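Insecticidal Delta-Endotoxin Cry8Ea1 (PDB 3EB7) is an insecticidal delta-endotoxin toxic to larvae of the underground pest Holotrichia parallela, probably killing gut cells by forming pores in their membranes, as other three-domain Cry toxins do. Local coordinates at residues Gly27-Val30 against Ser31-Thr35; Thr161-Ile164 against Asn165-Asn169; Ser214-Asp217 against Ile218-Leu221; Glu76-Gly79 against Asn80-Leu84. One frame throughout, in Å; residues are numbered along the deposited sequence.

Contact 1 of 4, residues Gly27-Val30 against Ser31-Thr35; sequences GPIV and SLYST
Ile29 and Tyr33, one helical turn apart, run their side chains alongside each other in the same direction. The branch that touches is CG2 of Ile29: a chi1 of -74° puts CG1 beside the backbone N and leaves CG2 anti to it, on the side of Tyr33, whose CE1 lies 3.9 Å away. The tyrosine ring, set by a chi1 of -87°, also brings CD1 to 3.3 Å from the carbonyl O of Ile29, an oblique approach. That same oxygen takes the backbone N-H of Tyr33 at 3.1 Å in an almost straight bond, and Ser34 N repeats the pattern with Val30 O at 2.9 Å. Leu32 and Ser31 rest their CB atoms against the carbonyl O of Pro28, Leu32 CB at 3.3 Å, while Leu32 N bonds to it. The same oxygen also accepts a hydrogen bond from Lys20. At its far end Tyr33 gives its hydroxyl to a hydrogen bond with Asp149, and its ring packs on Tyr82 and Leu86, whereas Ile29 runs onto Ile152 and Phe153. Such i to i+4 aliphatic-aromatic pairs are common along one face of an alpha helix; here that face is turned into the helical bundle of the N-terminal domain.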
loop_
_atom_site.group_PDB
_atom_site.type_symbol
_atom_site.label_atom_id
_atom_site.label_comp_id
_atom_site.label_asym_id
_atom_site.label_seq_id
_atom_site.Cartn_x
_atom_site.Cartn_y
_atom_site.Cartn_z
ATOM N N GLY A 27 26.838 1.630 5.652
ATOM C CA GLY A 27 26.456 2.940 6.216
ATOM C C GLY A 27 24.946 3.160 6.289
ATOM O O GLY A 27 24.406 3.430 7.379
ATOM N N PRO A 28 24.255 3.060 5.126
ATOM C CA PRO A 28 22.786 3.078 5.041
ATOM C C PRO A 28 22.082 2.061 5.960
ATOM O O PRO A 28 21.077 2.415 6.573
ATOM C CB PRO A 28 22.526 2.761 3.574
ATOM C CG PRO A 28 23.757 3.327 2.869
ATOM C CD PRO A 28 24.877 2.968 3.787
ATOM N N ILE A 29 22.627 0.840 6.073
ATOM C CA ILE A 29 22.047 -0.225 6.870
ATOM C C ILE A 29 22.133 0.093 8.374
ATOM O O ILE A 29 21.198 -0.191 9.135
ATOM C CB ILE A 29 22.637 -1.627 6.461
ATOM C CG1 ILE A 29 22.050 -2.067 5.113
ATOM C CG2 ILE A 29 22.411 -2.748 7.532
ATOM C CD1 ILE A 29 22.713 -3.249 4.549
ATOM N N VAL A 30 23.230 0.719 8.797
ATOM C CA VAL A 30 23.389 1.095 10.209
ATOM C C VAL A 30 22.406 2.212 10.556
ATOM O O VAL A 30 21.712 2.161 11.584
ATOM C CB VAL A 30 24.842 1.494 10.516
ATOM C CG1 VAL A 30 24.967 2.175 11.898
ATOM C CG2 VAL A 30 25.716 0.258 10.450
ATOM N N SER A 31 22.331 3.187 9.658
ATOM C CA SER A 31 21.410 4.289 9.721
ATOM C C SER A 31 19.921 3.854 9.763
ATOM O O SER A 31 19.101 4.442 10.484
ATOM C CB SER A 31 21.693 5.194 8.504
ATOM O OG SER A 31 20.581 6.037 8.202
ATOM N N LEU A 32 19.586 2.846 8.961
ATOM C CA LEU A 32 18.267 2.241 8.905
ATOM C C LEU A 32 17.882 1.579 10.236
ATOM O O LEU A 32 16.812 1.841 10.757
ATOM C CB LEU A 32 18.237 1.210 7.761
ATOM C CG LEU A 32 17.038 0.272 7.610
ATOM C CD1 LEU A 32 15.704 1.066 7.509
ATOM C CD2 LEU A 32 17.247 -0.599 6.373
ATOM N N TYR A 33 18.739 0.710 10.757
ATOM C CA TYR A 33 18.557 0.070 12.076
ATOM C C TYR A 33 18.414 1.081 13.198
ATOM O O TYR A 33 17.612 0.901 14.123
ATOM C CB TYR A 33 19.723 -0.874 12.413
ATOM C CG TYR A 33 19.534 -2.262 11.878
ATOM C CD1 TYR A 33 20.396 -2.801 10.916
ATOM C CD2 TYR A 33 18.470 -3.029 12.303
ATOM C CE1 TYR A 33 20.202 -4.084 10.398
ATOM C CE2 TYR A 33 18.265 -4.307 11.803
ATOM C CZ TYR A 33 19.129 -4.827 10.848
ATOM O OH TYR A 33 18.876 -6.101 10.402
ATOM N N SER A 34 19.206 2.144 13.117
ATOM C CA SER A 34 19.076 3.247 14.056
ATOM C C SER A 34 17.641 3.857 14.087
ATOM O O SER A 34 17.040 4.050 15.152
ATOM C CB SER A 34 20.102 4.317 13.728
ATOM O OG SER A 34 19.998 5.289 14.736
ATOM N N THR A 35 17.110 4.137 12.904
ATOM C CA THR A 35 15.742 4.605 12.739
ATOM C C THR A 35 14.734 3.552 13.194
ATOM O O THR A 35 13.861 3.876 13.980
ATOM C CB THR A 35 15.495 5.081 11.287
ATOM O OG1 THR A 35 16.340 6.200 11.035
ATOM C CG2 THR A 35 14.078 5.492 11.059
#

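Contact 2 of 4, residues Thr161-Ile164 against Asn165-Asn169; sequences TTAI and NNYYN
Asn165 and Thr161 stand side by side on one face of the helix, and Asn165 buries the largest area here, followed by Ile164 and Ala163. CG of the asparagine lies anti to its carbonyl carbon (chi1 -76°), which folds the amide back over the preceding turn: ND2 comes to 3.5 Å from CG2 of Thr161, a contact of amide nitrogen with methyl. ND2 also passes near the carbonyl O of Thr161, but at an angle too poor for a hydrogen bond; the backbone N of Asn165 is what binds that oxygen, at 2.9 Å. The carbonyl end of the side chain turns elsewhere, OD1 accepting from Arg228.

Ile164 is joined to the next turn through its carbonyl O, which receives Tyr168 N at 2.9 Å, while its side chain touches Glu155 and Phe159. Ala163 does likewise for Tyr167 N, and its CB lies 4.4 Å from CE2 of the tyrosine, whose ring meets Phe109 and Phe159 edge-to-face.

Thr162 and Asn166 repeat the threonine-asparagine pairing, CG2 to ND2 at 3.8 Å. Chemically, the first turns of helix 161-191 are therefore held by their main-chain bonds, the neighbouring amides and methyls adding van der Waals contact and no hydrogen bond between side chains.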
loop_
_atom_site.group_PDB
_atom_site.type_symbol
_atom_site.label_atom_id
_atom_site.label_comp_id
_atom_site.label_asym_id
_atom_site.label_seq_id
_atom_site.Cartn_x
_atom_site.Cartn_y
_atom_site.Cartn_z
ATOM N N THR A 161 30.423 -20.806 3.590
ATOM C CA THR A 161 29.493 -20.861 2.484
ATOM C C THR A 161 28.246 -21.666 2.860
ATOM O O THR A 161 27.157 -21.276 2.555
ATOM C CB THR A 161 30.192 -21.373 1.199
ATOM O OG1 THR A 161 31.229 -20.435 0.829
ATOM C CG2 THR A 161 29.176 -21.492 0.026
ATOM N N THR A 162 28.412 -22.773 3.554
ATOM C CA THR A 162 27.265 -23.537 4.062
ATOM C C THR A 162 26.301 -22.718 4.975
ATOM O O THR A 162 25.109 -22.691 4.710
ATOM C CB THR A 162 27.726 -24.885 4.729
ATOM O OG1 THR A 162 28.470 -25.653 3.771
ATOM C CG2 THR A 162 26.539 -25.715 5.193
ATOM N N ALA A 163 26.816 -22.067 6.018
ATOM C CA ALA A 163 26.023 -21.175 6.891
ATOM C C ALA A 163 25.272 -20.095 6.100
ATOM O O ALA A 163 24.074 -19.914 6.271
ATOM C CB ALA A 163 26.915 -20.523 7.974
ATOM N N ILE A 164 25.991 -19.417 5.214
ATOM C CA ILE A 164 25.466 -18.342 4.377
ATOM C C ILE A 164 24.340 -18.825 3.463
ATOM O O ILE A 164 23.280 -18.181 3.371
ATOM C CB ILE A 164 26.609 -17.659 3.598
ATOM C CG1 ILE A 164 27.504 -16.930 4.600
ATOM C CG2 ILE A 164 26.066 -16.637 2.552
ATOM C CD1 ILE A 164 28.864 -16.436 4.014
ATOM N N ASN A 165 24.555 -19.964 2.811
ATOM C CA ASN A 165 23.501 -20.582 2.017
ATOM C C ASN A 165 22.304 -21.013 2.843
ATOM O O ASN A 165 21.183 -20.856 2.402
ATOM C CB ASN A 165 24.041 -21.758 1.194
ATOM C CG ASN A 165 24.838 -21.296 -0.033
ATOM O OD1 ASN A 165 24.647 -20.190 -0.559
ATOM N ND2 ASN A 165 25.752 -22.151 -0.482
ATOM N N ASN A 166 22.541 -21.566 4.027
ATOM C CA ASN A 166 21.456 -21.939 4.929
ATOM C C ASN A 166 20.594 -20.724 5.313
ATOM O O ASN A 166 19.360 -20.821 5.314
ATOM C CB ASN A 166 22.006 -22.598 6.193
ATOM C CG ASN A 166 22.512 -24.008 5.950
ATOM O OD1 ASN A 166 22.167 -24.644 4.934
ATOM N ND2 ASN A 166 23.354 -24.504 6.870
ATOM N N TYR A 167 21.260 -19.607 5.634
ATOM C CA TYR A 167 20.595 -18.352 5.989
ATOM C C TYR A 167 19.778 -17.842 4.812
ATOM O O TYR A 167 18.637 -17.422 4.983
ATOM C CB TYR A 167 21.611 -17.288 6.426
ATOM C CG TYR A 167 22.148 -17.436 7.839
ATOM C CD1 TYR A 167 21.275 -17.617 8.920
ATOM C CD2 TYR A 167 23.524 -17.373 8.100
ATOM C CE1 TYR A 167 21.735 -17.763 10.201
ATOM C CE2 TYR A 167 24.015 -17.521 9.412
ATOM C CZ TYR A 167 23.104 -17.701 10.454
ATOM O OH TYR A 167 23.527 -17.821 11.760
ATOM N N TYR A 168 20.360 -17.907 3.619
ATOM C CA TYR A 168 19.668 -17.517 2.408
ATOM C C TYR A 168 18.470 -18.429 2.083
ATOM O O TYR A 168 17.400 -17.948 1.725
ATOM C CB TYR A 168 20.622 -17.429 1.221
ATOM C CG TYR A 168 19.894 -16.942 -0.013
ATOM C CD1 TYR A 168 19.498 -17.837 -1.020
ATOM C CD2 TYR A 168 19.541 -15.591 -0.143
ATOM C CE1 TYR A 168 18.818 -17.392 -2.141
ATOM C CE2 TYR A 168 18.853 -15.148 -1.231
ATOM C CZ TYR A 168 18.491 -16.058 -2.240
ATOM O OH TYR A 168 17.815 -15.592 -3.349
ATOM N N ASN A 169 18.637 -19.737 2.234
ATOM C CA ASN A 169 17.534 -20.638 2.012
ATOM C C ASN A 169 16.453 -20.462 3.051
ATOM O O ASN A 169 15.294 -20.574 2.754
ATOM C CB ASN A 169 18.028 -22.109 1.946
ATOM C CG ASN A 169 18.888 -22.380 0.693
ATOM O OD1 ASN A 169 18.640 -21.819 -0.365
ATOM N ND2 ASN A 169 19.914 -23.207 0.831
#

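Contact 3 of 4, residues Ser214-Asp217 against Ile218-Leu221; sequences SVLD and IMTL
The carbonyl O of Leu216 is gripped twice by Thr220: OG1 donates to it at 2.8 Å and the backbone N at 2.9 Å. The two donors differ in approach, the amide being tilted 19° from the carbonyl plane and the hydroxyl standing 41° out of it. What brings the hydroxyl there is the first torsion of Thr220 (chi1 -56°), which sets OG1 anti to the carbonyl carbon and folds it back over the preceding turn. The buried hydroxyl thus finds its acceptor within its own helix.

The methyl of Met219 also rests against this oxygen, CE lying 3.4 Å from Leu216 O, in van der Waals contact. The thioether chain is bent at chi2 and chi3, which curls its end back until CE also lies 3.6 Å from CD2 of Leu216, and the two side chains run alongside each other. One turn back the main chain opens into a wider pi-type turn at 214-216, after which Met219 N bonds to Val215 O at 3.2 Å. Ile218 holds CG2 between its backbone N and carbonyl carbon, the crowded position, and this methyl is 3.5 Å from Val215 O. Leu221 brings its CG near the carbonyl O of Asp217.

The contact lies deep in the chain, near the end of helix 198-220. Ile218 faces helices 2-20 and 133-153, Leu216 and Met219 face helix 161-191 through Tyr186, Cys182 and Val183, and Asp217 forms a salt bridge with Arg240, which lies just before strand 241-243.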
loop_
_atom_site.group_PDB
_atom_site.type_symbol
_atom_site.label_atom_id
_atom_site.label_comp_id
_atom_site.label_asym_id
_atom_site.label_seq_id
_atom_site.Cartn_x
_atom_site.Cartn_y
_atom_site.Cartn_z
ATOM N N SER A 214 -0.865 -1.411 7.771
ATOM C CA SER A 214 -0.063 -2.005 8.866
ATOM C C SER A 214 0.487 -3.410 8.623
ATOM O O SER A 214 1.304 -3.904 9.414
ATOM C CB SER A 214 -0.883 -2.064 10.174
ATOM O OG SER A 214 -1.452 -0.796 10.485
ATOM N N VAL A 215 -0.005 -4.083 7.587
ATOM C CA VAL A 215 0.316 -5.478 7.420
ATOM C C VAL A 215 0.692 -5.692 5.972
ATOM O O VAL A 215 1.827 -5.984 5.689
ATOM C CB VAL A 215 -0.841 -6.453 7.868
ATOM C CG1 VAL A 215 -0.471 -7.939 7.493
ATOM C CG2 VAL A 215 -1.066 -6.383 9.345
ATOM N N LEU A 216 -0.266 -5.526 5.069
ATOM C CA LEU A 216 -0.042 -5.734 3.644
ATOM C C LEU A 216 1.087 -4.926 3.030
ATOM O O LEU A 216 1.893 -5.484 2.290
ATOM C CB LEU A 216 -1.341 -5.540 2.839
ATOM C CG LEU A 216 -2.498 -6.482 3.196
ATOM C CD1 LEU A 216 -3.542 -6.228 2.185
ATOM C CD2 LEU A 216 -2.083 -8.025 3.248
ATOM N N ASP A 217 1.141 -3.626 3.318
ATOM C CA ASP A 217 2.163 -2.733 2.706
ATOM C C ASP A 217 3.589 -3.146 3.065
ATOM O O ASP A 217 4.463 -3.148 2.195
ATOM C CB ASP A 217 1.930 -1.235 3.055
ATOM C CG ASP A 217 0.710 -0.612 2.288
ATOM O OD1 ASP A 217 0.148 -1.329 1.378
ATOM O OD2 ASP A 217 0.317 0.570 2.590
ATOM N N ILE A 218 3.853 -3.508 4.325
ATOM C CA ILE A 218 5.232 -3.929 4.651
ATOM C C ILE A 218 5.564 -5.334 4.081
ATOM O O ILE A 218 6.665 -5.595 3.634
ATOM C CB ILE A 218 5.598 -3.832 6.184
ATOM C CG1 ILE A 218 7.117 -3.890 6.367
ATOM C CG2 ILE A 218 4.920 -4.935 7.003
ATOM C CD1 ILE A 218 7.869 -2.812 5.602
ATOM N N MET A 219 4.584 -6.218 4.103
ATOM C CA MET A 219 4.732 -7.558 3.571
ATOM C C MET A 219 5.071 -7.501 2.071
ATOM O O MET A 219 5.893 -8.267 1.591
ATOM C CB MET A 219 3.448 -8.354 3.887
ATOM C CG MET A 219 3.385 -9.758 3.300
ATOM S SD MET A 219 2.579 -9.762 1.671
ATOM C CE MET A 219 1.145 -8.753 1.916
ATOM N N THR A 220 4.456 -6.566 1.342
ATOM C CA THR A 220 4.700 -6.377 -0.098
ATOM C C THR A 220 6.202 -6.188 -0.383
ATOM O O THR A 220 6.695 -6.582 -1.449
ATOM C CB THR A 220 3.870 -5.164 -0.676
ATOM O OG1 THR A 220 2.494 -5.357 -0.395
ATOM C CG2 THR A 220 4.012 -5.041 -2.185
ATOM N N LEU A 221 6.931 -5.612 0.574
ATOM C CA LEU A 221 8.342 -5.291 0.356
ATOM C C LEU A 221 9.285 -6.475 0.658
ATOM O O LEU A 221 10.475 -6.440 0.290
ATOM C CB LEU A 221 8.733 -4.041 1.161
ATOM C CG LEU A 221 7.854 -2.786 0.972
ATOM C CD1 LEU A 221 8.282 -1.708 1.925
ATOM C CD2 LEU A 221 7.997 -2.257 -0.456
#

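Contact 4 of 4, residues Glu76-Gly79 against Asn80-Leu84; sequences EGLG and NNYQL
Residues 76-84 form an unbroken alpha-helical run in which the four carbonyls of Glu76 to Gly79 each receive the N-H four residues on, from Asn80, Asn81, Tyr82 and Gln83. The carbonyl O of Gly77 takes a second bond as well: Asn81 ND2 reaches it at 2.7 Å, while Asn81 N lies at 3.1 Å, and the two donors come from opposite faces of the carbonyl plane. A chi1 of -78° turns the asparagine amide back along the helix, although the N-H...O angle of 135° leaves the side-chain bond bent. Helix 65-93, which carries these residues, belongs to the helical bundle of the N-terminal domain, and Asn81 packs there on Ile111 and Leu115 of helix 99-119. CE1 of Tyr82 is 4.2 Å from CG of Leu78, and its CD1 is 3.2 Å from Leu78 O, which sits at the ring edge near the ring plane. Beyond this pair, the ring of Tyr82 meets that of Trp41, and Leu78 touches Phe116. On the exposed side Glu76 and Asn80 slant across one another, carboxylate and amide planes 72° apart; their OE2 and OD1, 4.1 Å apart, make no bond. Chi1 of Gln83 brings its CG to 3.1 Å from Gly79 O.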
loop_
_atom_site.group_PDB
_atom_site.type_symbol
_atom_site.label_atom_id
_atom_site.label_comp_id
_atom_site.label_asym_id
_atom_site.label_seq_id
_atom_site.Cartn_x
_atom_site.Cartn_y
_atom_site.Cartn_z
ATOM N N GLU A 76 10.211 -6.962 24.273
ATOM C CA GLU A 76 11.037 -5.987 24.977
ATOM C C GLU A 76 12.469 -6.470 25.033
ATOM O O GLU A 76 13.366 -5.701 24.708
ATOM C CB GLU A 76 10.493 -5.627 26.368
ATOM C CG GLU A 76 11.366 -4.564 27.149
ATOM C CD GLU A 76 11.310 -3.162 26.511
ATOM O OE1 GLU A 76 10.293 -2.828 25.838
ATOM O OE2 GLU A 76 12.272 -2.390 26.701
ATOM N N GLY A 77 12.666 -7.753 25.386
ATOM C CA GLY A 77 13.980 -8.419 25.330
ATOM C C GLY A 77 14.663 -8.474 23.964
ATOM O O GLY A 77 15.905 -8.476 23.867
ATOM N N LEU A 78 13.873 -8.554 22.896
ATOM C CA LEU A 78 14.383 -8.521 21.522
ATOM C C LEU A 78 14.906 -7.116 21.221
ATOM O O LEU A 78 15.871 -6.939 20.480
ATOM C CB LEU A 78 13.239 -8.864 20.570
ATOM C CG LEU A 78 13.416 -9.294 19.114
ATOM C CD1 LEU A 78 14.125 -10.640 18.945
ATOM C CD2 LEU A 78 12.010 -9.361 18.447
ATOM N N GLY A 79 14.240 -6.119 21.797
ATOM C CA GLY A 79 14.662 -4.746 21.699
ATOM C C GLY A 79 15.989 -4.485 22.358
ATOM O O GLY A 79 16.832 -3.815 21.781
ATOM N N ASN A 80 16.173 -5.006 23.570
ATOM C CA ASN A 80 17.445 -4.893 24.275
ATOM C C ASN A 80 18.563 -5.536 23.470
ATOM O O ASN A 80 19.655 -4.995 23.379
ATOM C CB ASN A 80 17.368 -5.520 25.687
ATOM C CG ASN A 80 16.372 -4.794 26.604
ATOM O OD1 ASN A 80 16.242 -3.554 26.577
ATOM N ND2 ASN A 80 15.655 -5.568 27.415
ATOM N N ASN A 81 18.277 -6.704 22.894
ATOM C CA ASN A 81 19.236 -7.411 22.052
ATOM C C ASN A 81 19.521 -6.734 20.711
ATOM O O ASN A 81 20.609 -6.889 20.161
ATOM C CB ASN A 81 18.788 -8.860 21.861
ATOM C CG ASN A 81 19.097 -9.721 23.071
ATOM O OD1 ASN A 81 20.261 -9.981 23.377
ATOM N ND2 ASN A 81 18.070 -10.149 23.771
ATOM N N TYR A 82 18.540 -5.995 20.197
ATOM C CA TYR A 82 18.730 -5.150 19.027
ATOM C C TYR A 82 19.651 -3.948 19.255
ATOM O O TYR A 82 20.375 -3.578 18.340
ATOM C CB TYR A 82 17.392 -4.679 18.480
ATOM C CG TYR A 82 16.956 -5.446 17.251
ATOM C CD1 TYR A 82 15.945 -6.421 17.326
ATOM C CD2 TYR A 82 17.565 -5.194 15.998
ATOM C CE1 TYR A 82 15.552 -7.129 16.183
ATOM C CE2 TYR A 82 17.183 -5.870 14.869
ATOM C CZ TYR A 82 16.180 -6.838 14.964
ATOM O OH TYR A 82 15.816 -7.504 13.834
ATOM N N GLN A 83 19.615 -3.338 20.450
ATOM C CA GLN A 83 20.552 -2.240 20.795
ATOM C C GLN A 83 22.001 -2.723 20.747
ATOM O O GLN A 83 22.859 -2.062 20.182
ATOM C CB GLN A 83 20.267 -1.641 22.174
ATOM C CG GLN A 83 18.790 -1.501 22.459
ATOM C CD GLN A 83 18.383 -0.081 22.759
ATOM O OE1 GLN A 83 18.426 0.801 21.874
ATOM N NE2 GLN A 83 17.961 0.161 24.009
ATOM N N LEU A 84 22.233 -3.894 21.322
ATOM C CA LEU A 84 23.533 -4.530 21.362
ATOM C C LEU A 84 24.035 -4.927 19.966
ATOM O O LEU A 84 25.224 -4.819 19.680
ATOM C CB LEU A 84 23.492 -5.749 22.285
ATOM C CG LEU A 84 22.985 -5.526 23.709
ATOM C CD1 LEU A 84 22.768 -6.854 24.390
ATOM C CD2 LEU A 84 23.947 -4.661 24.530
#

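How the contacts relate
From the N terminus the order is contact 1 on helix 26-40, contact 4 on helix 65-93, contact 2 at the start of helix 161-191 and contact 3 on helix 198-220. Each is a local contact along one helix or, for contact 3, near its C-terminal end, and closes no loop beyond one turn; they follow in series, and none nests in or crosses another. Contacts 1 and 4 touch directly, CE2 of Tyr33 lying 3.6 Å from CE2 of Tyr82, which joins helices 26-40 and 65-93. Contacts 2 and 3, on successive helices, have centres about 25 Å apart. Helix 133-153 links three of them, meeting side chains of contacts 1, 2 and 3.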